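Local coordinates for protein probable tagatose 6-phosphate kinase (Sinorhizobium meliloti, PDB 3TXV) that may phosphorylate tagatose 6-phosphate in carbohydrate metabolism, though its role is not established, and belongs to the GatZ/KbaZ-like family, at residues A[57-62]-A[113-118]; A[92-97]-A[263-268]; A[134-139]-A[149-154]. One frame throughout, in Å; residues are numbered along the deposited sequence.

How the contacts relate
The three contacts lie in one closed parallel eight-stranded (beta/alpha)8 barrel and differ with depth. Contact 2 is core: it joins the ends of strands 89-96 and 261-264 through two histidines and a buried carboxylate. Contacts 1 and 3 lie farther out and are only partly buried, each setting a loop against an outer helix, 106-121 in one and 145-161 in the other. Contact 1 is mostly van der Waals packing, whereas contact 3 rests on a salt bridge. Helix 106-121 follows strand 89-96, and M116 SE of contact 1 packs on L96 CG of contact 2, 3.7 Å apart. A salt bridge between E114 and R154 ties contact 1 to contact 3.

Contact 1: A[57-62]-A[113-118]; sequences VNQDGG and AEAMIT
Q59 lays its amide against one turn of helix 106-121, where M116, a selenomethionine, and A115 receive it. The approach is made by the end of the side chain: Q59 OE1 sits 3.2 Å from M116 CB, and on the other branch of the same amide Q59 NE2 is 3.8 Å from A115 CB. The glutamine thus spans two consecutive residues of the helix. Its CG lies between the backbone N and the carbonyl carbon (chi1 72°), and a second bend at chi2 (-87°) folds the amide over to the helix, where it crosses the M116 side chain at about a right angle. The amide meets carbon atoms here, and this part of the contact is van der Waals packing.

M116 reaches back the other way. Its methyl CE comes to within 4.1 Å of N58 CB, a packing contact between the methyl and the first carbon of the N58 side chain. N58 itself is occupied with shaping that loop. It opens a type I beta turn closed by the bond from G61 N to N58 O (2.8 Å), while N58 OD1 accepts weak bonds from D60 N and G62 N, and N58 ND2 is bonded to C54 O. The asparagine therefore helps set the backbone from which Q59 projects.

Segment 57-62 belongs to the loop between strand 48-53 and helix 68-81, so the contact ties that loop to the helix following the next barrel strand. V57 O adds a hydrogen bond to Y120 OH farther along helix 106-121, and Q59 and D60 also touch W101. I117 packs inward on L128 and L130 of strand 127-130, while L155 of helix 145-161 lies against A113, E114 and I117.

Contact 2: A[92-97]-A[263-268]; sequences GGDHLG and EAHSTD
H95 and H265 meet at the mouth of the (beta/alpha)8 barrel, at the corner near the end of strand 89-96 and just past strand 261-264, in a pocket that may be a vacant metal site completed by E178. H95 NE2 approaches the edge of the H265 ring, near its plane, and lies 3.3 Å from H265 CE1 and 3.5 Å from H265 ND1. The side chains come from opposite directions, and the two ring planes stand at 88° with centroids 5.2 Å apart, an oblique pair and not a stack. At H95, CG is anti to the carbonyl carbon (chi1 -67°), which brings the ring round toward H265.

Next to the histidines is a cluster of charged groups. D94 OD1 is 3.6 Å from H265 CE1, but its strongest partner is K287, whose NZ also forms a salt bridge with E263 OE2. K287 thus bridges both carboxylates, whose oxygens D94 OD1 and E263 OE2 are 4.6 Å apart, and it probably eases their repulsion; E263 OE1 has a further salt bridge to K127.

The rotation of H265 is fixed by its bond to E263: H265 NE2 donates to E263 OE2 over 2.8 Å, meeting the anti lone pair close to the ring plane. Replacing H265 by an alanine would probably leave E263 OE2 without its imidazole donor and open a gap opposite H95 NE2.

A matching carboxylate serves the other histidine, since H95 ND1 is hydrogen-bonded to D131 OD2. Acidic residues thus hold H265 NE2 and H95 ND1, leaving H95 NE2 at the H265 edge beside CE1 and ND1. This is consistent with a pocket prepared for a metal ion, in which E263 and D131 would be second-shell, though none is bound here.

Contact 3: A[134-139]-A[149-154]; sequences MGCAGE and AARAAR
A salt bridge between E139 and R151 fastens the loop that follows strand 127-130 of the (beta/alpha)8 barrel to the helix it leads into, 145-161. R151 NH2 donates to E139 OE1 over 3.3 Å with an N-H...O angle of 142°, meeting the syn lone pair of that oxygen, which sits at the edge of the guanidinium, somewhat tilted from its plane. The side chains come from opposite directions and the two flat groups meet at their edges, not far from coplanar (planes 23° apart), with E139 OE2 3.5 Å from R151 NH1. R151 reaches that far because it is stretched from CG to NE (chi3 177°).

A hydrogen bond inside the loop positions the acid. C136 N donates to the anti lone pair of E139 OE2 at 2.9 Å, a straighter bond than that from the arginine, and it holds the carboxylate to the backbone of a loop that includes a cis peptide before G138.

Packing completes the contact. R151 lies on A106 and M110 of the neighbouring helix 106-121, and C136 rests on A106 and A109 of the same helix and on P98, so R151 and C136 share A106 of that helix. Between the segments themselves, the sulfur C136 SG stands at the edge of the guanidinium, 4.4 Å from R151 NH1.

Contact 1: A[57-62]-A[113-118]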
loop_
_atom_site.group_PDB
_atom_site.type_symbol
_atom_site.label_atom_id
_atom_site.label_comp_id
_atom_site.label_asym_id
_atom_site.label_seq_id
_atom_site.Cartn_x
_atom_site.Cartn_y
_atom_site.Cartn_z
ATOM N N VAL A 57 -11.798 1.604 0.573
ATOM C CA VAL A 57 -12.597 2.457 1.448
ATOM C C VAL A 57 -13.306 3.577 0.706
ATOM O O VAL A 57 -12.673 4.377 0.036
ATOM C CB VAL A 57 -11.782 3.043 2.674
ATOM C CG1 VAL A 57 -10.768 2.015 3.238
ATOM C CG2 VAL A 57 -11.119 4.416 2.373
ATOM N N ASN A 58 -14.629 3.632 0.836
ATOM C CA ASN A 58 -15.431 4.661 0.181
ATOM C C ASN A 58 -16.769 4.787 0.884
ATOM O O ASN A 58 -17.050 3.996 1.771
ATOM C CB ASN A 58 -15.618 4.352 -1.315
ATOM C CG ASN A 58 -16.171 2.960 -1.568
ATOM O OD1 ASN A 58 -17.265 2.605 -1.110
ATOM N ND2 ASN A 58 -15.414 2.161 -2.312
ATOM N N GLN A 59 -17.591 5.756 0.480
ATOM C CA GLN A 59 -18.867 6.038 1.146
ATOM C C GLN A 59 -19.705 4.803 1.371
ATOM O O GLN A 59 -20.418 4.731 2.374
ATOM C CB GLN A 59 -19.701 7.065 0.364
ATOM C CG GLN A 59 -20.321 6.539 -0.943
ATOM C CD GLN A 59 -19.373 6.673 -2.107
ATOM O OE1 GLN A 59 -18.154 6.686 -1.912
ATOM N NE2 GLN A 59 -19.921 6.794 -3.328
ATOM N N ASP A 60 -19.615 3.852 0.432
ATOM C CA ASP A 60 -20.433 2.630 0.429
ATOM C C ASP A 60 -19.854 1.522 1.293
ATOM O O ASP A 60 -20.492 0.473 1.460
ATOM C CB ASP A 60 -20.647 2.093 -0.992
ATOM C CG ASP A 60 -21.628 2.935 -1.809
ATOM O OD1 ASP A 60 -21.511 2.889 -3.066
ATOM O OD2 ASP A 60 -22.498 3.631 -1.211
ATOM N N GLY A 61 -18.655 1.759 1.826
ATOM C CA GLY A 61 -17.973 0.828 2.724
ATOM C C GLY A 61 -16.767 0.148 2.090
ATOM O O GLY A 61 -15.880 -0.365 2.796
ATOM N N GLY A 62 -16.731 0.147 0.758
ATOM C CA GLY A 62 -15.686 -0.564 0.007
ATOM C C GLY A 62 -15.817 -2.057 0.233
ATOM O O GLY A 62 -16.934 -2.559 0.381
ATOM N N ALA A 113 -17.812 8.475 -8.025
ATOM C CA ALA A 113 -16.483 9.007 -7.882
ATOM C C ALA A 113 -16.626 10.341 -7.140
ATOM O O ALA A 113 -15.839 10.652 -6.255
ATOM C CB ALA A 113 -15.837 9.201 -9.244
ATOM N N GLU A 114 -17.680 11.086 -7.462
ATOM C CA GLU A 114 -17.889 12.421 -6.923
ATOM C C GLU A 114 -18.276 12.440 -5.461
ATOM O O GLU A 114 -17.687 13.194 -4.698
ATOM C CB GLU A 114 -18.888 13.193 -7.778
ATOM C CG GLU A 114 -18.260 13.735 -9.045
ATOM C CD GLU A 114 -19.267 14.346 -10.001
ATOM O OE1 GLU A 114 -19.164 14.076 -11.230
ATOM O OE2 GLU A 114 -20.151 15.108 -9.530
ATOM N N ALA A 115 -19.231 11.603 -5.067
ATOM C CA ALA A 115 -19.614 11.478 -3.648
ATOM C C ALA A 115 -18.431 11.010 -2.807
ATOM O O ALA A 115 -18.284 11.390 -1.633
ATOM C CB ALA A 115 -20.806 10.538 -3.464
HETATM N N MSE A 116 -17.574 10.213 -3.448
HETATM C CA MSE A 116 -16.480 9.582 -2.750
HETATM C C MSE A 116 -15.363 10.579 -2.498
HETATM O O MSE A 116 -14.812 10.632 -1.402
HETATM C CB MSE A 116 -15.968 8.398 -3.544
HETATM C CG MSE A 116 -14.872 8.795 -4.494
HETATM SE SE MSE A 116 -13.071 8.414 -3.815
HETATM C CE MSE A 116 -13.350 6.438 -4.071
ATOM N N ILE A 117 -15.019 11.343 -3.530
ATOM C CA ILE A 117 -13.994 12.356 -3.420
ATOM C C ILE A 117 -14.328 13.311 -2.263
ATOM O O ILE A 117 -13.439 13.623 -1.466
ATOM C CB ILE A 117 -13.770 13.073 -4.774
ATOM C CG1 ILE A 117 -12.435 12.669 -5.393
ATOM C CG2 ILE A 117 -13.788 14.582 -4.636
ATOM C CD1 ILE A 117 -11.225 13.027 -4.575
ATOM N N THR A 118 -15.604 13.724 -2.143
ATOM C CA THR A 118 -16.037 14.608 -1.026
ATOM C C THR A 118 -15.832 13.974 0.338
ATOM O O THR A 118 -15.347 14.641 1.253
ATOM C CB THR A 118 -17.539 15.123 -1.092
ATOM O OG1 THR A 118 -17.985 15.165 -2.441
#

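Contact 2: A[92-97]-A[263-268]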
loop_
_atom_site.group_PDB
_atom_site.type_symbol
_atom_site.label_atom_id
_atom_site.label_comp_id
_atom_site.label_asym_id
_atom_site.label_seq_id
_atom_site.Cartn_x
_atom_site.Cartn_y
_atom_site.Cartn_z
ATOM N N GLY A 92 -3.403 9.520 2.800
ATOM C CA GLY A 92 -3.585 9.472 1.352
ATOM C C GLY A 92 -4.817 8.706 0.869
ATOM O O GLY A 92 -5.425 7.926 1.615
ATOM N N GLY A 93 -5.193 8.960 -0.384
ATOM C CA GLY A 93 -6.252 8.241 -1.075
ATOM C C GLY A 93 -5.622 7.810 -2.377
ATOM O O GLY A 93 -5.039 8.630 -3.115
ATOM N N ASP A 94 -5.698 6.512 -2.643
ATOM C CA ASP A 94 -5.010 5.920 -3.784
ATOM C C ASP A 94 -5.984 5.434 -4.834
ATOM O O ASP A 94 -7.002 4.811 -4.524
ATOM C CB ASP A 94 -4.118 4.764 -3.323
ATOM C CG ASP A 94 -3.393 4.082 -4.484
ATOM O OD1 ASP A 94 -3.076 4.792 -5.460
ATOM O OD2 ASP A 94 -3.147 2.859 -4.432
ATOM N N HIS A 95 -5.647 5.706 -6.085
ATOM C CA HIS A 95 -6.526 5.383 -7.209
ATOM C C HIS A 95 -7.963 5.815 -6.933
ATOM O O HIS A 95 -8.839 4.964 -6.841
ATOM C CB HIS A 95 -6.483 3.869 -7.561
ATOM C CG HIS A 95 -5.162 3.419 -8.098
ATOM N ND1 HIS A 95 -4.772 3.651 -9.402
ATOM C CD2 HIS A 95 -4.126 2.773 -7.503
ATOM C CE1 HIS A 95 -3.546 3.179 -9.583
ATOM N NE2 HIS A 95 -3.131 2.642 -8.446
ATOM N N LEU A 96 -8.212 7.115 -6.799
ATOM C CA LEU A 96 -9.588 7.594 -6.616
ATOM C C LEU A 96 -10.208 7.914 -7.951
ATOM O O LEU A 96 -9.560 8.459 -8.828
ATOM C CB LEU A 96 -9.625 8.822 -5.711
ATOM C CG LEU A 96 -9.355 8.680 -4.207
ATOM C CD1 LEU A 96 -8.663 7.408 -3.810
ATOM C CD2 LEU A 96 -8.572 9.879 -3.738
ATOM N N GLY A 97 -11.475 7.572 -8.101
ATOM C CA GLY A 97 -12.146 7.686 -9.392
ATOM C C GLY A 97 -13.229 6.648 -9.565
ATOM O O GLY A 97 -13.716 6.103 -8.581
ATOM N N GLU A 263 5.561 9.678 -8.353
ATOM C CA GLU A 263 5.130 8.564 -7.530
ATOM C C GLU A 263 5.397 7.271 -8.258
ATOM O O GLU A 263 5.075 7.119 -9.465
ATOM C CB GLU A 263 3.646 8.648 -7.264
ATOM C CG GLU A 263 3.131 7.559 -6.368
ATOM C CD GLU A 263 1.850 7.944 -5.635
ATOM O OE1 GLU A 263 1.823 9.000 -4.947
ATOM O OE2 GLU A 263 0.870 7.163 -5.735
ATOM N N ALA A 264 6.000 6.334 -7.534
ATOM C CA ALA A 264 6.223 4.995 -8.086
ATOM C C ALA A 264 5.496 3.903 -7.292
ATOM O O ALA A 264 5.569 3.850 -6.058
ATOM C CB ALA A 264 7.709 4.704 -8.234
ATOM N N HIS A 265 4.761 3.061 -8.010
ATOM C CA HIS A 265 4.052 1.949 -7.376
ATOM C C HIS A 265 4.863 0.676 -7.564
ATOM O O HIS A 265 5.633 0.568 -8.506
ATOM C CB HIS A 265 2.650 1.768 -7.980
ATOM C CG HIS A 265 1.689 2.882 -7.670
ATOM N ND1 HIS A 265 0.318 2.736 -7.795
ATOM C CD2 HIS A 265 1.894 4.150 -7.230
ATOM C CE1 HIS A 265 -0.272 3.871 -7.453
ATOM N NE2 HIS A 265 0.661 4.746 -7.114
ATOM N N SER A 266 4.682 -0.279 -6.660
ATOM C CA SER A 266 5.317 -1.602 -6.750
ATOM C C SER A 266 6.826 -1.555 -6.535
ATOM O O SER A 266 7.595 -2.259 -7.206
ATOM C CB SER A 266 4.966 -2.336 -8.075
ATOM O OG SER A 266 3.682 -1.972 -8.539
ATOM N N THR A 267 7.243 -0.741 -5.583
ATOM C CA THR A 267 8.639 -0.712 -5.158
ATOM C C THR A 267 8.873 -1.860 -4.215
ATOM O O THR A 267 10.001 -2.051 -3.762
ATOM C CB THR A 267 8.966 0.545 -4.338
ATOM O OG1 THR A 267 8.048 0.633 -3.231
ATOM C CG2 THR A 267 8.906 1.838 -5.217
ATOM N N ASP A 268 7.797 -2.587 -3.883
ATOM C CA ASP A 268 7.848 -3.740 -2.989
ATOM C C ASP A 268 8.962 -4.684 -3.346
ATOM O O ASP A 268 9.211 -4.928 -4.541
ATOM C CB ASP A 268 6.539 -4.479 -3.038
ATOM C CG ASP A 268 5.407 -3.661 -2.467
ATOM O OD1 ASP A 268 4.901 -2.747 -3.174
ATOM O OD2 ASP A 268 5.026 -3.929 -1.304
#

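Contact 3: A[134-139]-A[149-154]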
loop_
_atom_site.group_PDB
_atom_site.type_symbol
_atom_site.label_atom_id
_atom_site.label_comp_id
_atom_site.label_asym_id
_atom_site.label_seq_id
_atom_site.Cartn_x
_atom_site.Cartn_y
_atom_site.Cartn_z
HETATM N N MSE A 134 -9.592 4.532 -16.581
HETATM C CA MSE A 134 -10.275 3.294 -16.944
HETATM C C MSE A 134 -11.643 3.554 -17.556
HETATM O O MSE A 134 -12.341 4.474 -17.165
HETATM C CB MSE A 134 -10.337 2.314 -15.765
HETATM C CG MSE A 134 -11.238 2.721 -14.606
HETATM SE SE MSE A 134 -10.694 4.337 -13.645
HETATM C CE MSE A 134 -8.996 3.720 -12.941
ATOM N N GLY A 135 -12.012 2.750 -18.526
ATOM C CA GLY A 135 -13.300 2.854 -19.144
ATOM C C GLY A 135 -14.377 2.360 -18.221
ATOM O O GLY A 135 -14.150 1.553 -17.349
ATOM N N CYS A 136 -15.572 2.869 -18.428
ATOM C CA CYS A 136 -16.718 2.507 -17.644
ATOM C C CYS A 136 -17.571 1.902 -18.696
ATOM O O CYS A 136 -17.679 2.427 -19.763
ATOM C CB CYS A 136 -17.371 3.749 -17.077
ATOM S SG CYS A 136 -16.918 4.192 -15.443
ATOM N N ALA A 137 -18.126 0.749 -18.455
ATOM C CA ALA A 137 -18.718 0.051 -19.564
ATOM C C ALA A 137 -19.882 0.682 -20.228
ATOM O O ALA A 137 -20.781 1.114 -19.583
ATOM C CB ALA A 137 -19.081 -1.318 -19.145
ATOM N N GLY A 138 -19.883 0.595 -21.546
ATOM C CA GLY A 138 -18.699 0.087 -22.178
ATOM C C GLY A 138 -18.004 1.108 -23.027
ATOM O O GLY A 138 -18.526 1.600 -23.985
ATOM N N GLU A 139 -16.755 1.330 -22.684
ATOM C CA GLU A 139 -15.891 2.260 -23.325
ATOM C C GLU A 139 -14.610 1.546 -23.310
ATOM O O GLU A 139 -14.379 0.726 -22.454
ATOM C CB GLU A 139 -15.715 3.492 -22.487
ATOM C CG GLU A 139 -16.955 4.029 -21.890
ATOM C CD GLU A 139 -16.710 5.303 -21.154
ATOM O OE1 GLU A 139 -17.095 6.369 -21.634
ATOM O OE2 GLU A 139 -16.123 5.236 -20.084
ATOM N N ALA A 149 -8.631 13.097 -18.626
ATOM C CA ALA A 149 -8.233 14.304 -17.919
ATOM C C ALA A 149 -9.438 15.161 -17.515
ATOM O O ALA A 149 -9.494 15.699 -16.408
ATOM C CB ALA A 149 -7.216 15.086 -18.719
ATOM N N ALA A 150 -10.408 15.286 -18.407
ATOM C CA ALA A 150 -11.613 16.012 -18.080
ATOM C C ALA A 150 -12.335 15.427 -16.840
ATOM O O ALA A 150 -12.980 16.158 -16.082
ATOM C CB ALA A 150 -12.543 16.051 -19.272
ATOM N N ARG A 151 -12.221 14.114 -16.644
ATOM C CA ARG A 151 -12.798 13.468 -15.485
ATOM C C ARG A 151 -11.917 13.691 -14.262
ATOM O O ARG A 151 -12.418 13.836 -13.141
ATOM C CB ARG A 151 -12.968 11.974 -15.731
ATOM C CG ARG A 151 -13.771 11.629 -16.944
ATOM C CD ARG A 151 -14.231 10.195 -16.925
ATOM N NE ARG A 151 -15.060 9.981 -18.104
ATOM C CZ ARG A 151 -15.670 8.848 -18.442
ATOM N NH1 ARG A 151 -15.558 7.775 -17.680
ATOM N NH2 ARG A 151 -16.413 8.807 -19.554
ATOM N N ALA A 152 -10.609 13.732 -14.462
ATOM C CA ALA A 152 -9.701 13.961 -13.343
ATOM C C ALA A 152 -10.013 15.328 -12.787
ATOM O O ALA A 152 -10.153 15.497 -11.583
ATOM C CB ALA A 152 -8.234 13.876 -13.794
ATOM N N ALA A 153 -10.160 16.283 -13.703
ATOM C CA ALA A 153 -10.503 17.666 -13.377
ATOM C C ALA A 153 -11.851 17.839 -12.673
ATOM O O ALA A 153 -11.964 18.667 -11.765
ATOM C CB ALA A 153 -10.468 18.530 -14.610
ATOM N N ARG A 154 -12.864 17.081 -13.072
ATOM C CA ARG A 154 -14.096 17.211 -12.368
ATOM C C ARG A 154 -13.853 16.866 -10.917
ATOM O O ARG A 154 -14.314 17.583 -10.033
ATOM C CB ARG A 154 -15.276 16.411 -12.944
ATOM C CG ARG A 154 -16.552 16.874 -12.234
ATOM C CD ARG A 154 -17.824 16.277 -12.696
ATOM N NE ARG A 154 -18.545 17.151 -13.635
ATOM C CZ ARG A 154 -19.785 16.926 -14.077
ATOM N NH1 ARG A 154 -20.485 15.866 -13.649
ATOM N NH2 ARG A 154 -20.330 17.767 -14.936
#